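Long-range contacts in protein K7 (Vaccinia virus WR, PDB 3JRV), which acts as a Bcl-2-like virulence factor that binds the host RNA helicase DDX3 to block IRF3 activation, and TRAF6 and IRAK2 to prevent NF-kappa-B activation: residues Tyr7-Phe12 against Thr35-His39; Val11-Val15 against Asp28-Glu32; Phe60-Ala64 against Phe99-Ile104. All coordinates share one frame; numbering follows the deposited sequence.

Interaction 1 of 3, residues Tyr7-Phe12 against Thr35-His39; sequences YEDAVF and TWRNH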
loop_
_atom_site.group_PDB
_atom_site.type_symbol
_atom_site.label_atom_id
_atom_site.label_comp_id
_atom_site.label_asym_id
_atom_site.label_seq_id
_atom_site.Cartn_x
_atom_site.Cartn_y
_atom_site.Cartn_z
ATOM N N TYR A 7 6.016 6.981 16.217
ATOM C CA TYR A 7 5.984 6.212 14.971
ATOM C C TYR A 7 6.916 5.011 15.056
ATOM O O TYR A 7 6.640 3.944 14.467
ATOM C CB TYR A 7 6.325 7.137 13.800
ATOM C CG TYR A 7 6.244 6.481 12.423
ATOM C CD1 TYR A 7 5.129 5.724 12.044
ATOM C CD2 TYR A 7 7.198 6.773 11.454
ATOM C CE1 TYR A 7 5.039 5.184 10.741
ATOM C CE2 TYR A 7 7.122 6.259 10.178
ATOM C CZ TYR A 7 6.023 5.467 9.820
ATOM O OH TYR A 7 5.945 4.973 8.516
ATOM N N GLU A 8 8.037 5.166 15.779
ATOM C CA GLU A 8 8.985 4.052 15.887
ATOM C C GLU A 8 8.288 2.811 16.457
ATOM O O GLU A 8 8.615 1.663 16.077
ATOM C CB GLU A 8 10.187 4.415 16.778
ATOM C CG GLU A 8 11.239 3.322 16.804
ATOM C CD GLU A 8 12.475 3.738 17.582
ATOM O OE1 GLU A 8 12.428 4.830 18.168
ATOM O OE2 GLU A 8 13.481 2.986 17.614
ATOM N N ASP A 9 7.259 3.038 17.269
ATOM C CA ASP A 9 6.635 1.922 17.994
ATOM C C ASP A 9 5.299 1.480 17.365
ATOM O O ASP A 9 4.508 0.742 17.990
ATOM C CB ASP A 9 6.381 2.343 19.454
ATOM C CG ASP A 9 7.660 2.671 20.212
ATOM O OD1 ASP A 9 8.700 1.986 20.016
ATOM O OD2 ASP A 9 7.599 3.609 21.054
ATOM N N ALA A 10 5.061 1.897 16.125
ATOM C CA ALA A 10 3.853 1.531 15.391
ATOM C C ALA A 10 3.722 0.001 15.375
ATOM O O ALA A 10 4.709 -0.712 15.275
ATOM C CB ALA A 10 3.915 2.033 13.961
ATOM N N VAL A 11 2.498 -0.491 15.510
ATOM C CA VAL A 11 2.260 -1.931 15.545
ATOM C C VAL A 11 1.706 -2.386 14.192
ATOM O O VAL A 11 0.808 -1.739 13.614
ATOM C CB VAL A 11 1.240 -2.269 16.658
ATOM C CG1 VAL A 11 1.016 -3.779 16.755
ATOM C CG2 VAL A 11 1.689 -1.730 18.027
ATOM N N PHE A 12 2.252 -3.480 13.663
ATOM C CA PHE A 12 1.801 -4.002 12.387
ATOM C C PHE A 12 1.197 -5.375 12.609
ATOM O O PHE A 12 1.924 -6.341 12.834
ATOM C CB PHE A 12 2.998 -4.064 11.431
ATOM C CG PHE A 12 3.577 -2.722 11.166
ATOM C CD1 PHE A 12 3.057 -1.947 10.155
ATOM C CD2 PHE A 12 4.589 -2.201 11.958
ATOM C CE1 PHE A 12 3.493 -0.679 9.898
ATOM C CE2 PHE A 12 5.068 -0.908 11.701
ATOM C CZ PHE A 12 4.477 -0.131 10.691
ATOM N N THR A 35 1.837 1.867 5.199
ATOM C CA THR A 35 2.703 2.458 6.246
ATOM C C THR A 35 3.995 1.652 6.462
ATOM O O THR A 35 5.106 2.191 6.528
ATOM C CB THR A 35 1.952 2.533 7.561
ATOM O OG1 THR A 35 0.870 3.453 7.412
ATOM C CG2 THR A 35 2.915 2.946 8.704
ATOM N N TRP A 36 3.880 0.329 6.484
ATOM C CA TRP A 36 5.031 -0.522 6.705
ATOM C C TRP A 36 6.127 -0.294 5.636
ATOM O O TRP A 36 7.316 -0.328 5.956
ATOM C CB TRP A 36 4.562 -1.990 6.734
ATOM C CG TRP A 36 5.690 -2.966 6.988
ATOM C CD1 TRP A 36 6.193 -3.356 8.228
ATOM C CD2 TRP A 36 6.371 -3.769 6.018
ATOM N NE1 TRP A 36 7.170 -4.314 8.064
ATOM C CE2 TRP A 36 7.293 -4.597 6.722
ATOM C CE3 TRP A 36 6.264 -3.902 4.614
ATOM C CZ2 TRP A 36 8.115 -5.531 6.065
ATOM C CZ3 TRP A 36 7.096 -4.827 3.955
ATOM C CH2 TRP A 36 8.005 -5.635 4.685
ATOM N N ARG A 37 5.755 -0.099 4.363
ATOM C CA ARG A 37 6.790 0.081 3.319
ATOM C C ARG A 37 7.613 1.366 3.590
ATOM O O ARG A 37 8.736 1.469 3.121
ATOM C CB ARG A 37 6.136 0.174 1.918
ATOM C CG ARG A 37 5.534 -1.222 1.503
ATOM C CD ARG A 37 6.633 -2.297 1.312
ATOM N NE ARG A 37 7.612 -1.918 0.281
ATOM C CZ ARG A 37 7.487 -2.144 -1.035
ATOM N NH1 ARG A 37 6.380 -2.691 -1.543
ATOM N NH2 ARG A 37 8.442 -1.725 -1.877
ATOM N N ASN A 38 7.042 2.334 4.303
ATOM C CA ASN A 38 7.816 3.533 4.769
ATOM C C ASN A 38 8.611 3.197 6.031
ATOM O O ASN A 38 9.826 3.441 6.124
ATOM C CB ASN A 38 6.834 4.675 5.059
ATOM C CG ASN A 38 7.535 5.910 5.581
ATOM O OD1 ASN A 38 7.608 6.120 6.804
ATOM N ND2 ASN A 38 8.038 6.727 4.682
ATOM N N HIS A 39 7.899 2.657 7.009
ATOM C CA HIS A 39 8.461 2.390 8.341
ATOM C C HIS A 39 9.675 1.482 8.302
ATOM O O HIS A 39 10.645 1.698 9.047
ATOM C CB HIS A 39 7.350 1.772 9.198
ATOM C CG HIS A 39 7.694 1.645 10.650
ATOM N ND1 HIS A 39 8.370 0.556 11.153
ATOM C CD2 HIS A 39 7.327 2.400 11.717
ATOM C CE1 HIS A 39 8.459 0.676 12.470
ATOM N NE2 HIS A 39 7.786 1.755 12.839
#
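The imidazole of His39 meets two aromatic rings, Tyr7 with its edge and Phe12 with a face. Its edge carbon CD2 points at one face of the Tyr7 ring, a T-shaped pair with planes at 89° and centroids 5.0 Å apart. The imidazole face receives the edge of Phe12, whose CE2 sits over the centre. Phe12 presents a face of its own to Trp36: the indole edge carbon CD1 stands 3.9 Å above the middle of the phenyl plane, while Phe12 CE1 packs against Trp36 CB at 3.6 Å. At the rim of the Tyr7 ring, near its plane, lie Thr35 CG2 and Asn38 OD1. The four rings form an aromatic cluster that packs the N-terminal loop across helix 26-42, within the all-helical Bcl-2-like fold. With CG anti to the backbone N (chi1 -176°), the Tyr7 side chain reaches in toward the helix, across its direction, until its hydroxyl donates to Asn38 OD1 at 2.6 Å, tilted 17° from the carbonyl plane. Asn38 ND2 also bonds to the carbonyls of Thr109 and Ile117. His39 NE2 forks between two backbone carbonyls of the 3-10 turn, both bonds weak: Tyr7 O at 3.0 Å and Glu8 O at 3.3 Å. Aromatic packing from the bound DDX3 peptide reaches Tyr7, Thr35 and Asn38, so this cluster adjoins the DDX3-binding surface.

Interaction 2 of 3, residues Val11-Val15 against Asp28-Glu32; sequences VFYFV and DLIDE
Glu32 reaches out from its helix to hold the loop backbone by two consecutive amides. Its chain runs extended through CG (chi1 172°, chi2 -175°), which carries the carboxylate across to the peptide groups between Phe12 and Phe14. Tyr13 N donates to OE1 of Glu32 at 2.8 Å, coming from above the carboxylate plane, whereas Phe14 N meets OE2 of Glu32 at 2.7 Å on its syn lone pair, the straighter bond at 158°. A water adds a bridge, donating to Val11 O and to Glu32 OE1. OE2 also bonds to the hydroxyl of Tyr54, so both oxygens have two polar partners, which would be expected to favour the charged form.

The apolar part is centred on Phe14. Its ring lies over the helix with one face on Leu29, where CB stands almost on the ring normal in a CH-pi contact, 4.2 Å from the centroid. Leu29 CD1 touches Phe14 CB at 3.7 Å. The Phe12 ring meets the aliphatic part of Glu32 edge-on, Phe12 CD1 to Glu32 CG at 3.4 Å, its plane nearly perpendicular to the carboxylate.

The same helix turn carries Asp28 and Asp31, which form salt bridges to basic side chains of the bound DDX3 peptide. The loop packs on two helices: helix 26-42 supplies Leu29 and Glu32, while Tyr54 of helix 52-58 packs against Phe12, Phe14 and Val15.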
loop_
_atom_site.group_PDB
_atom_site.type_symbol
_atom_site.label_atom_id
_atom_site.label_comp_id
_atom_site.label_asym_id
_atom_site.label_seq_id
_atom_site.Cartn_x
_atom_site.Cartn_y
_atom_site.Cartn_z
ATOM N N VAL A 11 2.498 -0.491 15.510
ATOM C CA VAL A 11 2.260 -1.931 15.545
ATOM C C VAL A 11 1.706 -2.386 14.192
ATOM O O VAL A 11 0.808 -1.739 13.614
ATOM C CB VAL A 11 1.240 -2.269 16.658
ATOM C CG1 VAL A 11 1.016 -3.779 16.755
ATOM C CG2 VAL A 11 1.689 -1.730 18.027
ATOM N N PHE A 12 2.252 -3.480 13.663
ATOM C CA PHE A 12 1.801 -4.002 12.387
ATOM C C PHE A 12 1.197 -5.375 12.609
ATOM O O PHE A 12 1.924 -6.341 12.834
ATOM C CB PHE A 12 2.998 -4.064 11.431
ATOM C CG PHE A 12 3.577 -2.722 11.166
ATOM C CD1 PHE A 12 3.057 -1.947 10.155
ATOM C CD2 PHE A 12 4.589 -2.201 11.958
ATOM C CE1 PHE A 12 3.493 -0.679 9.898
ATOM C CE2 PHE A 12 5.068 -0.908 11.701
ATOM C CZ PHE A 12 4.477 -0.131 10.691
ATOM N N TYR A 13 -0.127 -5.419 12.654
ATOM C CA TYR A 13 -0.845 -6.620 13.052
ATOM C C TYR A 13 -0.800 -7.725 12.012
ATOM O O TYR A 13 -0.987 -8.906 12.372
ATOM C CB TYR A 13 -2.298 -6.262 13.312
ATOM C CG TYR A 13 -2.437 -5.372 14.515
ATOM C CD1 TYR A 13 -2.430 -5.905 15.814
ATOM C CD2 TYR A 13 -2.566 -3.995 14.359
ATOM C CE1 TYR A 13 -2.519 -5.067 16.908
ATOM C CE2 TYR A 13 -2.702 -3.163 15.453
ATOM C CZ TYR A 13 -2.691 -3.701 16.716
ATOM O OH TYR A 13 -2.794 -2.839 17.798
ATOM N N PHE A 14 -0.556 -7.374 10.740
ATOM C CA PHE A 14 -0.588 -8.398 9.699
ATOM C C PHE A 14 0.779 -8.830 9.191
ATOM O O PHE A 14 0.876 -9.699 8.292
ATOM C CB PHE A 14 -1.394 -7.899 8.494
ATOM C CG PHE A 14 -2.845 -7.600 8.803
ATOM C CD1 PHE A 14 -3.823 -8.571 8.611
ATOM C CD2 PHE A 14 -3.229 -6.329 9.226
ATOM C CE1 PHE A 14 -5.187 -8.266 8.844
ATOM C CE2 PHE A 14 -4.562 -6.023 9.484
ATOM C CZ PHE A 14 -5.535 -6.994 9.330
ATOM N N VAL A 15 1.840 -8.216 9.726
ATOM C CA VAL A 15 3.189 -8.364 9.168
ATOM C C VAL A 15 3.689 -9.798 9.042
ATOM O O VAL A 15 4.407 -10.085 8.076
ATOM C CB VAL A 15 4.199 -7.489 9.931
ATOM C CG1 VAL A 15 4.369 -7.956 11.398
ATOM C CG2 VAL A 15 5.577 -7.487 9.245
ATOM N N ASP A 28 -7.905 -2.298 6.660
ATOM C CA ASP A 28 -6.869 -2.193 7.696
ATOM C C ASP A 28 -5.550 -2.744 7.173
ATOM O O ASP A 28 -4.469 -2.173 7.447
ATOM C CB ASP A 28 -7.266 -2.968 8.959
ATOM C CG ASP A 28 -8.422 -2.339 9.705
ATOM O OD1 ASP A 28 -8.621 -1.097 9.667
ATOM O OD2 ASP A 28 -9.210 -3.117 10.281
ATOM N N LEU A 29 -5.604 -3.867 6.453
ATOM C CA LEU A 29 -4.396 -4.495 5.948
ATOM C C LEU A 29 -3.688 -3.541 4.953
ATOM O O LEU A 29 -2.471 -3.346 4.997
ATOM C CB LEU A 29 -4.804 -5.777 5.179
ATOM C CG LEU A 29 -3.683 -6.373 4.328
ATOM C CD1 LEU A 29 -2.442 -6.806 5.116
ATOM C CD2 LEU A 29 -4.207 -7.566 3.417
ATOM N N ILE A 30 -4.419 -2.968 4.003
ATOM C CA ILE A 30 -3.734 -2.148 3.003
ATOM C C ILE A 30 -3.197 -0.879 3.663
ATOM O O ILE A 30 -2.061 -0.473 3.368
ATOM C CB ILE A 30 -4.726 -1.785 1.880
ATOM C CG1 ILE A 30 -5.109 -3.079 1.120
ATOM C CG2 ILE A 30 -4.113 -0.722 0.947
ATOM C CD1 ILE A 30 -3.922 -3.784 0.464
ATOM N N ASP A 31 -3.959 -0.287 4.583
ATOM C CA ASP A 31 -3.494 0.913 5.285
ATOM C C ASP A 31 -2.175 0.579 5.996
ATOM O O ASP A 31 -1.174 1.295 5.855
ATOM C CB ASP A 31 -4.541 1.286 6.340
ATOM C CG ASP A 31 -4.245 2.580 7.054
ATOM O OD1 ASP A 31 -3.314 3.310 6.615
ATOM O OD2 ASP A 31 -4.971 2.886 8.053
ATOM N N GLU A 32 -2.169 -0.508 6.775
ATOM C CA GLU A 32 -0.962 -0.859 7.536
ATOM C C GLU A 32 0.225 -1.134 6.617
ATOM O O GLU A 32 1.371 -0.783 6.943
ATOM C CB GLU A 32 -1.255 -2.061 8.461
ATOM C CG GLU A 32 -0.119 -2.647 9.159
ATOM C CD GLU A 32 -0.581 -3.871 9.919
ATOM O OE1 GLU A 32 -1.419 -3.714 10.862
ATOM O OE2 GLU A 32 -0.144 -4.967 9.492
HETATM O O HOH W 1 -1.697 -1.091 12.193
#

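Interaction 3 of 3, residues Phe60-Ala64 against Phe99-Ile104; sequences FDDVA and FATIGI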
loop_
_atom_site.group_PDB
_atom_site.type_symbol
_atom_site.label_atom_id
_atom_site.label_comp_id
_atom_site.label_asym_id
_atom_site.label_seq_id
_atom_site.Cartn_x
_atom_site.Cartn_y
_atom_site.Cartn_z
ATOM N N PHE A 60 2.784 -6.415 -6.011
ATOM C CA PHE A 60 2.027 -5.369 -6.728
ATOM C C PHE A 60 2.994 -4.250 -7.176
ATOM O O PHE A 60 2.638 -3.466 -8.061
ATOM C CB PHE A 60 0.906 -4.768 -5.893
ATOM C CG PHE A 60 -0.218 -5.739 -5.573
ATOM C CD1 PHE A 60 -0.290 -6.997 -6.194
ATOM C CD2 PHE A 60 -1.167 -5.371 -4.633
ATOM C CE1 PHE A 60 -1.355 -7.893 -5.917
ATOM C CE2 PHE A 60 -2.209 -6.236 -4.285
ATOM C CZ PHE A 60 -2.316 -7.504 -4.962
ATOM N N ASP A 61 4.210 -4.224 -6.633
ATOM C CA ASP A 61 5.233 -3.313 -7.180
ATOM C C ASP A 61 5.427 -3.608 -8.693
ATOM O O ASP A 61 5.513 -2.668 -9.500
ATOM C CB ASP A 61 6.582 -3.460 -6.456
ATOM C CG ASP A 61 6.570 -2.928 -4.998
ATOM O OD1 ASP A 61 5.510 -2.558 -4.439
ATOM O OD2 ASP A 61 7.690 -2.846 -4.436
ATOM N N ASP A 62 5.572 -4.890 -9.039
ATOM C CA ASP A 62 5.747 -5.341 -10.425
ATOM C C ASP A 62 4.510 -5.032 -11.239
ATOM O O ASP A 62 4.632 -4.727 -12.424
ATOM C CB ASP A 62 5.978 -6.849 -10.543
ATOM C CG ASP A 62 7.296 -7.299 -9.962
ATOM O OD1 ASP A 62 8.135 -6.417 -9.653
ATOM O OD2 ASP A 62 7.461 -8.546 -9.761
ATOM N N VAL A 63 3.327 -5.161 -10.632
ATOM C CA VAL A 63 2.099 -4.856 -11.376
ATOM C C VAL A 63 2.077 -3.389 -11.754
ATOM O O VAL A 63 1.721 -3.033 -12.880
ATOM C CB VAL A 63 0.804 -5.172 -10.577
ATOM C CG1 VAL A 63 -0.443 -4.638 -11.336
ATOM C CG2 VAL A 63 0.712 -6.674 -10.241
ATOM N N ALA A 64 2.506 -2.530 -10.829
ATOM C CA ALA A 64 2.555 -1.092 -11.113
ATOM C C ALA A 64 3.545 -0.800 -12.226
ATOM O O ALA A 64 3.252 -0.005 -13.140
ATOM C CB ALA A 64 2.917 -0.303 -9.850
ATOM N N PHE A 99 -4.472 -3.113 -8.332
ATOM C CA PHE A 99 -3.176 -3.638 -7.853
ATOM C C PHE A 99 -2.048 -2.678 -8.191
ATOM O O PHE A 99 -1.133 -2.484 -7.381
ATOM C CB PHE A 99 -2.854 -5.057 -8.339
ATOM C CG PHE A 99 -3.837 -6.116 -7.900
ATOM C CD1 PHE A 99 -4.849 -5.835 -6.988
ATOM C CD2 PHE A 99 -3.688 -7.417 -8.378
ATOM C CE1 PHE A 99 -5.772 -6.866 -6.580
ATOM C CE2 PHE A 99 -4.602 -8.459 -7.991
ATOM C CZ PHE A 99 -5.610 -8.177 -7.070
ATOM N N ALA A 100 -2.094 -2.073 -9.382
ATOM C CA ALA A 100 -1.092 -1.049 -9.750
ATOM C C ALA A 100 -1.150 0.117 -8.785
ATOM O O ALA A 100 -0.109 0.684 -8.429
ATOM C CB ALA A 100 -1.349 -0.558 -11.156
ATOM N N THR A 101 -2.347 0.501 -8.358
ATOM C CA THR A 101 -2.503 1.695 -7.509
ATOM C C THR A 101 -1.942 1.377 -6.117
ATOM O O THR A 101 -1.252 2.201 -5.516
ATOM C CB THR A 101 -3.983 2.127 -7.394
ATOM O OG1 THR A 101 -4.463 2.458 -8.699
ATOM C CG2 THR A 101 -4.200 3.373 -6.484
ATOM N N ILE A 102 -2.249 0.194 -5.583
ATOM C CA ILE A 102 -1.618 -0.210 -4.319
ATOM C C ILE A 102 -0.090 -0.236 -4.453
ATOM O O ILE A 102 0.627 0.221 -3.534
ATOM C CB ILE A 102 -2.184 -1.598 -3.851
ATOM C CG1 ILE A 102 -3.677 -1.426 -3.565
ATOM C CG2 ILE A 102 -1.397 -2.112 -2.630
ATOM C CD1 ILE A 102 -4.403 -2.770 -3.431
ATOM N N GLY A 103 0.414 -0.817 -5.547
ATOM C CA GLY A 103 1.850 -0.828 -5.856
ATOM C C GLY A 103 2.427 0.582 -5.855
ATOM O O GLY A 103 3.549 0.784 -5.329
ATOM N N ILE A 104 1.730 1.528 -6.494
ATOM C CA ILE A 104 2.200 2.924 -6.580
ATOM C C ILE A 104 2.240 3.559 -5.211
ATOM O O ILE A 104 3.211 4.247 -4.882
ATOM C CB ILE A 104 1.322 3.789 -7.594
ATOM C CG1 ILE A 104 1.681 3.357 -9.002
ATOM C CG2 ILE A 104 1.553 5.294 -7.334
ATOM C CD1 ILE A 104 2.938 4.050 -9.507
#
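Phe60 and Phe99 adopt the same first torsion, CG anti to the carbonyl carbon (chi1 -66° in Phe60), which turns each ring toward the other helix. The rings meet there in an offset stack, nearly parallel, with planes at 11° and centroids 4.2 Å apart. The displacement places Phe60 CZ over the centre of the Phe99 ring, while on the Phe60 ring it is the rim that is covered by Phe99 CG. Phe99 CB stands over the centre of the same face, 3.8 Å from the centroid of the Phe60 ring, a CH-pi contact. Ile102 runs alongside Phe60, its CG2 against the ring edge at 3.8 Å from Phe60 CD2.

Beyond the rings the helices come very close. Over these short segments the axes approach to 7.2 Å and cross at -106°, and the CA atoms of Ala64 and Ala100 are 3.9 Å apart. Gly103 makes such proximity possible: a CB there would run into Phe60 O, and the glycine CA instead directs a C-H at that carbonyl oxygen, 3.5 Å away. Ala64 CB rests over Ala100 O and meets Ile104 CG1 at 4.0 Å. Val63 CG1 packs against Phe99 CB and Ala100 N.

The junction lies in the interior of the Bcl-2-like helical bundle, where the start of helix 60-68 crosses the long helix 95-114. Leu140 of helix 134-148 packs on both Phe60 and Phe99, Phe143 meets the Phe99 ring, and Ile73 and Ile76 of helix 70-80 cover Ile104.

How the interactions relate
From the N terminus, the chain first forms interaction 1, which closes a loop from Tyr7 to His39. Interaction 2 closes a shorter loop, from Val11 to Glu32, within that span; Val11 and Phe12 belong to both, and the two contacts fix the leading segment on successive parts of helix 26-42, with centres about 9 Å apart. Interaction 3 opens only after both have closed and joins helix 60-68 to helix 95-114 on the opposite side of the chain's centre. Helix 26-42 links the sets: Arg37 forms a salt bridge to Asp61, Arg37 NH2 to Asp61 OD2 at 2.9 Å, and Ile30 packs on Ile102, connecting the N-terminal layer with the central helices.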